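Local coordinates for protein succinate dehydrogenase subunit A (Mycolicibacterium smegmatis, PDB 7D6V) that probably oxidises succinate to fumarate as the FAD-bearing flavoprotein subunit of a membrane-associated succinate dehydrogenase of the respiratory chain, at residues 99-104 with 142-147; 117-122 with 129-134. One frame throughout, in Å; residues are numbered along the deposited sequence.

A succinate dehydrogenase flavoprotein illustrates how one loop can be closed inside another. From the N terminus, helix 84-102 leads through residues 99-104, the first half of contact 1. The chain then runs into strand 118-119, turns, and comes back as strand 129-130; contact 2, 117-122 with 129-134, closes this short hairpin. Helix 136-159 follows, and its residues 142-147 return to residues 99-104, completing contact 1. Contact 2 is thus nested within the longer loop. The two contacts do not touch, their nearest atoms being about 8 Å apart. Contact 1 joins the two helices, contact 2 joins the hairpin strands between them, and all lie within the FAD-binding region.

Contact 1 of 2, residues 99-104 with 142-147; sequences WELETY and RTLQQK
Y104 and K147 carry most of this contact, the aliphatic chain of the lysine lying across one face of the tyrosine ring. K147 CG sits 4.0 Å from the centroid of the Y104 ring and only 10° off its normal, a CH-pi contact. With CG anti to the backbone N (chi1 176°) and a bend at chi2, the chain then runs over one side of the ring, where K147 CE comes within 3.6 Å of Y104 CE2. The opposite face of the ring is occupied by the carbonyl oxygen of E100, so the ring lies between E100 O and the lysine chain. T143 meets the residue from another direction: its CG2 methyl lies near the ring plane and touches Y104 CB at 3.5 Å. The same methyl approaches L101 O, while T143 OG1 hydrogen-bonds back to E139 O within its own helix. L101 CD2 faces L144 CD2 at 4.2 Å, and L144 also packs on L21 and I25 of helix 18-30. The arrangement is apolar packing of residues 99-104, at the C-terminal part of helix 84-102 and just beyond, against helix 136-159, within the FAD-binding, Rossmann-like part of the subunit, with the L144 side chain about 8 Å from the bound FAD.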
loop_
_atom_site.group_PDB
_atom_site.type_symbol
_atom_site.label_atom_id
_atom_site.label_comp_id
_atom_site.label_asym_id
_atom_site.label_seq_id
_atom_site.Cartn_x
_atom_site.Cartn_y
_atom_site.Cartn_z
ATOM N N TRP A 99 -9.458 6.069 -19.212
ATOM C CA TRP A 99 -8.477 6.101 -20.292
ATOM C C TRP A 99 -7.398 7.142 -20.037
ATOM O O TRP A 99 -6.217 6.895 -20.299
ATOM C CB TRP A 99 -9.164 6.366 -21.627
ATOM C CG TRP A 99 -9.746 5.147 -22.229
ATOM C CD1 TRP A 99 -9.271 3.878 -22.122
ATOM C CD2 TRP A 99 -10.922 5.072 -23.036
ATOM N NE1 TRP A 99 -10.078 3.013 -22.814
ATOM C CE2 TRP A 99 -11.101 3.723 -23.385
ATOM C CE3 TRP A 99 -11.840 6.016 -23.500
ATOM C CZ2 TRP A 99 -12.159 3.292 -24.173
ATOM C CZ3 TRP A 99 -12.890 5.587 -24.281
ATOM C CH2 TRP A 99 -13.041 4.237 -24.611
ATOM N N GLU A 100 -7.778 8.318 -19.539
ATOM C CA GLU A 100 -6.773 9.335 -19.263
ATOM C C GLU A 100 -5.974 9.033 -18.005
ATOM O O GLU A 100 -4.917 9.637 -17.805
ATOM C CB GLU A 100 -7.414 10.720 -19.164
ATOM C CG GLU A 100 -8.237 10.963 -17.925
ATOM C CD GLU A 100 -9.086 12.212 -18.035
ATOM O OE1 GLU A 100 -9.219 12.744 -19.156
ATOM O OE2 GLU A 100 -9.617 12.664 -17.000
ATOM N N LEU A 101 -6.450 8.119 -17.156
ATOM C CA LEU A 101 -5.636 7.678 -16.026
ATOM C C LEU A 101 -4.333 7.040 -16.487
ATOM O O LEU A 101 -3.284 7.244 -15.869
ATOM C CB LEU A 101 -6.413 6.693 -15.154
ATOM C CG LEU A 101 -7.094 7.228 -13.900
ATOM C CD1 LEU A 101 -7.795 6.097 -13.181
ATOM C CD2 LEU A 101 -6.084 7.900 -12.992
ATOM N N GLU A 102 -4.375 6.251 -17.561
ATOM C CA GLU A 102 -3.168 5.566 -18.004
ATOM C C GLU A 102 -2.288 6.426 -18.899
ATOM O O GLU A 102 -1.156 6.028 -19.188
ATOM C CB GLU A 102 -3.523 4.259 -18.713
ATOM C CG GLU A 102 -4.341 4.403 -19.966
ATOM C CD GLU A 102 -4.559 3.075 -20.655
ATOM O OE1 GLU A 102 -3.885 2.099 -20.273
ATOM O OE2 GLU A 102 -5.398 3.005 -21.576
ATOM N N THR A 103 -2.769 7.590 -19.342
ATOM C CA THR A 103 -1.863 8.588 -19.893
ATOM C C THR A 103 -1.033 9.249 -18.806
ATOM O O THR A 103 -0.030 9.898 -19.115
ATOM C CB THR A 103 -2.636 9.654 -20.668
ATOM O OG1 THR A 103 -3.438 10.419 -19.764
ATOM C CG2 THR A 103 -3.521 9.008 -21.701
ATOM N N TYR A 104 -1.432 9.101 -17.546
ATOM C CA TYR A 104 -0.661 9.594 -16.418
ATOM C C TYR A 104 0.355 8.579 -15.915
ATOM O O TYR A 104 1.163 8.918 -15.046
ATOM C CB TYR A 104 -1.586 9.978 -15.258
ATOM C CG TYR A 104 -2.674 10.977 -15.579
ATOM C CD1 TYR A 104 -3.807 11.061 -14.786
ATOM C CD2 TYR A 104 -2.566 11.840 -16.657
ATOM C CE1 TYR A 104 -4.804 11.965 -15.060
ATOM C CE2 TYR A 104 -3.559 12.749 -16.938
ATOM C CZ TYR A 104 -4.676 12.808 -16.136
ATOM O OH TYR A 104 -5.671 13.712 -16.411
ATOM N N ARG A 142 -1.910 6.586 -6.503
ATOM C CA ARG A 142 -0.519 6.758 -6.906
ATOM C C ARG A 142 -0.426 7.507 -8.223
ATOM O O ARG A 142 0.398 8.416 -8.373
ATOM C CB ARG A 142 0.164 5.399 -7.046
ATOM C CG ARG A 142 0.797 4.865 -5.792
ATOM C CD ARG A 142 1.965 5.694 -5.297
ATOM N NE ARG A 142 2.292 5.280 -3.938
ATOM C CZ ARG A 142 1.625 5.682 -2.864
ATOM N NH1 ARG A 142 0.615 6.526 -2.989
ATOM N NH2 ARG A 142 1.970 5.248 -1.665
ATOM N N THR A 143 -1.263 7.133 -9.192
ATOM C CA THR A 143 -1.231 7.784 -10.493
ATOM C C THR A 143 -1.570 9.261 -10.372
ATOM O O THR A 143 -0.901 10.109 -10.971
ATOM C CB THR A 143 -2.199 7.081 -11.442
ATOM O OG1 THR A 143 -1.993 5.667 -11.363
ATOM C CG2 THR A 143 -1.963 7.521 -12.858
ATOM N N LEU A 144 -2.595 9.590 -9.586
ATOM C CA LEU A 144 -2.971 10.992 -9.428
ATOM C C LEU A 144 -1.878 11.793 -8.727
ATOM O O LEU A 144 -1.559 12.915 -9.143
ATOM C CB LEU A 144 -4.291 11.092 -8.669
ATOM C CG LEU A 144 -5.511 10.577 -9.430
ATOM C CD1 LEU A 144 -6.720 10.539 -8.525
ATOM C CD2 LEU A 144 -5.784 11.432 -10.650
ATOM N N GLN A 145 -1.286 11.234 -7.669
ATOM C CA GLN A 145 -0.224 11.937 -6.953
ATOM C C GLN A 145 0.996 12.163 -7.842
ATOM O O GLN A 145 1.590 13.251 -7.841
ATOM C CB GLN A 145 0.142 11.145 -5.698
ATOM C CG GLN A 145 1.505 11.431 -5.119
ATOM C CD GLN A 145 1.912 10.394 -4.098
ATOM O OE1 GLN A 145 1.269 9.357 -3.966
ATOM N NE2 GLN A 145 2.981 10.669 -3.367
ATOM N N GLN A 146 1.374 11.153 -8.626
ATOM C CA GLN A 146 2.511 11.308 -9.522
ATOM C C GLN A 146 2.203 12.270 -10.661
ATOM O O GLN A 146 3.105 12.959 -11.147
ATOM C CB GLN A 146 2.938 9.944 -10.054
ATOM C CG GLN A 146 3.605 9.084 -9.000
ATOM C CD GLN A 146 3.626 7.620 -9.365
ATOM O OE1 GLN A 146 3.030 7.208 -10.356
ATOM N NE2 GLN A 146 4.311 6.824 -8.560
ATOM N N LYS A 147 0.942 12.349 -11.088
ATOM C CA LYS A 147 0.560 13.356 -12.072
ATOM C C LYS A 147 0.685 14.761 -11.495
ATOM O O LYS A 147 1.118 15.689 -12.189
ATOM C CB LYS A 147 -0.862 13.088 -12.561
ATOM C CG LYS A 147 -1.403 14.122 -13.522
ATOM C CD LYS A 147 -0.579 14.185 -14.789
ATOM C CE LYS A 147 -1.170 15.177 -15.767
ATOM N NZ LYS A 147 -0.287 15.397 -16.937
#

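Contact 2 of 2, residues 117-122 with 129-134; sequences SQRNFG and LAHVGD
R119 and L129 pair their backbones in both directions, the hydrogen-bonded pair of a short antiparallel ladder. L129 N reaches R119 O at 3.2 Å, and R119 N reaches L129 O at 3.0 Å. The next pair, Q118 with A130, is non-hydrogen-bonded, and here CA-H...O contacts take over: A130 CA lies 3.4 Å from S117 O, and Q118 CA also approaches L129 O.

The charged and stacked interactions centre on the R119 side chain. It crosses H131 at about a right angle, laying CG over one ring face (3.6 Å from R119 CG to the H131 centroid, a CH-pi contact). A bend at chi3 (-60°) puts NE over the ring. The guanidinium lies flat on the imidazole, the planes 24° apart. At its edge, R119 NH1 donates in plane to the syn lone pair of D134 OD1 at 3.0 Å, a salt bridge to which NH2 adds a weak second bond. One carboxylate oxygen and one ring face thus together restrain the orientation of the guanidinium.

The apolar side-chain pair is F121 with L129, where F121 CD1 meets L129 CD2 at 3.9 Å.

The two strands form a beta hairpin whose strand 129-130 is also flanked by strand 54-55, giving a small antiparallel sheet with 129-130 in the middle. Beyond it the chain enters helix 136-159, whose T136 and E139 pack on H131 and V132.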
loop_
_atom_site.group_PDB
_atom_site.type_symbol
_atom_site.label_atom_id
_atom_site.label_comp_id
_atom_site.label_asym_id
_atom_site.label_seq_id
_atom_site.Cartn_x
_atom_site.Cartn_y
_atom_site.Cartn_z
ATOM N N SER A 117 -8.125 -4.627 -18.817
ATOM C CA SER A 117 -8.940 -5.767 -18.425
ATOM C C SER A 117 -10.085 -5.326 -17.523
ATOM O O SER A 117 -9.926 -4.441 -16.679
ATOM C CB SER A 117 -8.079 -6.808 -17.713
ATOM O OG SER A 117 -8.791 -8.015 -17.518
ATOM N N GLN A 118 -11.246 -5.954 -17.705
ATOM C CA GLN A 118 -12.451 -5.629 -16.953
ATOM C C GLN A 118 -13.027 -6.899 -16.343
ATOM O O GLN A 118 -13.145 -7.918 -17.027
ATOM C CB GLN A 118 -13.492 -4.953 -17.849
ATOM C CG GLN A 118 -13.052 -3.609 -18.397
ATOM C CD GLN A 118 -14.049 -3.017 -19.367
ATOM O OE1 GLN A 118 -14.372 -3.619 -20.386
ATOM N NE2 GLN A 118 -14.542 -1.828 -19.055
ATOM N N ARG A 119 -13.382 -6.834 -15.064
ATOM C CA ARG A 119 -13.979 -7.957 -14.356
ATOM C C ARG A 119 -15.484 -7.780 -14.216
ATOM O O ARG A 119 -16.029 -6.688 -14.385
ATOM C CB ARG A 119 -13.360 -8.130 -12.967
ATOM C CG ARG A 119 -12.005 -8.791 -12.963
ATOM C CD ARG A 119 -11.524 -9.038 -11.546
ATOM N NE ARG A 119 -11.402 -7.796 -10.790
ATOM C CZ ARG A 119 -10.862 -7.710 -9.581
ATOM N NH1 ARG A 119 -10.382 -8.792 -8.990
ATOM N NH2 ARG A 119 -10.793 -6.538 -8.966
ATOM N N ASN A 120 -16.150 -8.879 -13.886
ATOM C CA ASN A 120 -17.571 -8.870 -13.588
ATOM C C ASN A 120 -17.793 -8.652 -12.099
ATOM O O ASN A 120 -16.976 -9.046 -11.264
ATOM C CB ASN A 120 -18.228 -10.176 -14.029
ATOM C CG ASN A 120 -19.536 -9.949 -14.747
ATOM O OD1 ASN A 120 -20.230 -8.963 -14.500
ATOM N ND2 ASN A 120 -19.879 -10.856 -15.653
ATOM N N PHE A 121 -18.912 -8.010 -11.770
ATOM C CA PHE A 121 -19.256 -7.715 -10.390
ATOM C C PHE A 121 -20.761 -7.887 -10.222
ATOM O O PHE A 121 -21.487 -8.149 -11.186
ATOM C CB PHE A 121 -18.786 -6.311 -9.994
ATOM C CG PHE A 121 -18.625 -6.118 -8.516
ATOM C CD1 PHE A 121 -17.482 -6.556 -7.875
ATOM C CD2 PHE A 121 -19.604 -5.487 -7.770
ATOM C CE1 PHE A 121 -17.324 -6.383 -6.518
ATOM C CE2 PHE A 121 -19.454 -5.316 -6.412
ATOM C CZ PHE A 121 -18.312 -5.761 -5.786
ATOM N N GLY A 122 -21.227 -7.733 -8.986
ATOM C CA GLY A 122 -22.589 -8.052 -8.609
ATOM C C GLY A 122 -23.698 -7.417 -9.420
ATOM O O GLY A 122 -24.433 -8.120 -10.120
ATOM N N LEU A 129 -15.309 -3.531 -14.597
ATOM C CA LEU A 129 -14.429 -3.009 -13.556
ATOM C C LEU A 129 -12.981 -3.130 -14.007
ATOM O O LEU A 129 -12.405 -4.220 -14.004
ATOM C CB LEU A 129 -14.673 -3.736 -12.241
ATOM C CG LEU A 129 -15.712 -3.103 -11.312
ATOM C CD1 LEU A 129 -17.107 -3.209 -11.897
ATOM C CD2 LEU A 129 -15.663 -3.745 -9.941
ATOM N N ALA A 130 -12.389 -2.004 -14.396
ATOM C CA ALA A 130 -10.960 -1.962 -14.670
ATOM C C ALA A 130 -10.188 -2.157 -13.373
ATOM O O ALA A 130 -10.450 -1.481 -12.378
ATOM C CB ALA A 130 -10.583 -0.633 -15.317
ATOM N N HIS A 131 -9.224 -3.072 -13.389
ATOM C CA HIS A 131 -8.583 -3.515 -12.162
ATOM C C HIS A 131 -7.110 -3.799 -12.407
ATOM O O HIS A 131 -6.666 -3.972 -13.543
ATOM C CB HIS A 131 -9.258 -4.775 -11.613
ATOM C CG HIS A 131 -9.102 -5.965 -12.504
ATOM N ND1 HIS A 131 -8.178 -6.958 -12.264
ATOM C CD2 HIS A 131 -9.727 -6.303 -13.655
ATOM C CE1 HIS A 131 -8.253 -7.865 -13.221
ATOM N NE2 HIS A 131 -9.186 -7.491 -14.077
ATOM N N VAL A 132 -6.356 -3.827 -11.312
ATOM C CA VAL A 132 -5.005 -4.377 -11.276
ATOM C C VAL A 132 -4.862 -5.146 -9.964
ATOM O O VAL A 132 -4.919 -4.552 -8.881
ATOM C CB VAL A 132 -3.914 -3.301 -11.438
ATOM C CG1 VAL A 132 -3.930 -2.265 -10.316
ATOM C CG2 VAL A 132 -2.549 -3.954 -11.519
ATOM N N GLY A 133 -4.725 -6.467 -10.057
ATOM C CA GLY A 133 -4.722 -7.296 -8.863
ATOM C C GLY A 133 -5.956 -7.032 -8.033
ATOM O O GLY A 133 -7.070 -6.921 -8.555
ATOM N N ASP A 134 -5.767 -6.916 -6.724
ATOM C CA ASP A 134 -6.713 -6.207 -5.872
ATOM C C ASP A 134 -5.953 -5.080 -5.183
ATOM O O ASP A 134 -5.683 -5.128 -3.982
ATOM C CB ASP A 134 -7.347 -7.163 -4.856
ATOM C CG ASP A 134 -8.271 -8.173 -5.502
ATOM O OD1 ASP A 134 -8.864 -7.858 -6.553
ATOM O OD2 ASP A 134 -8.402 -9.290 -4.959
#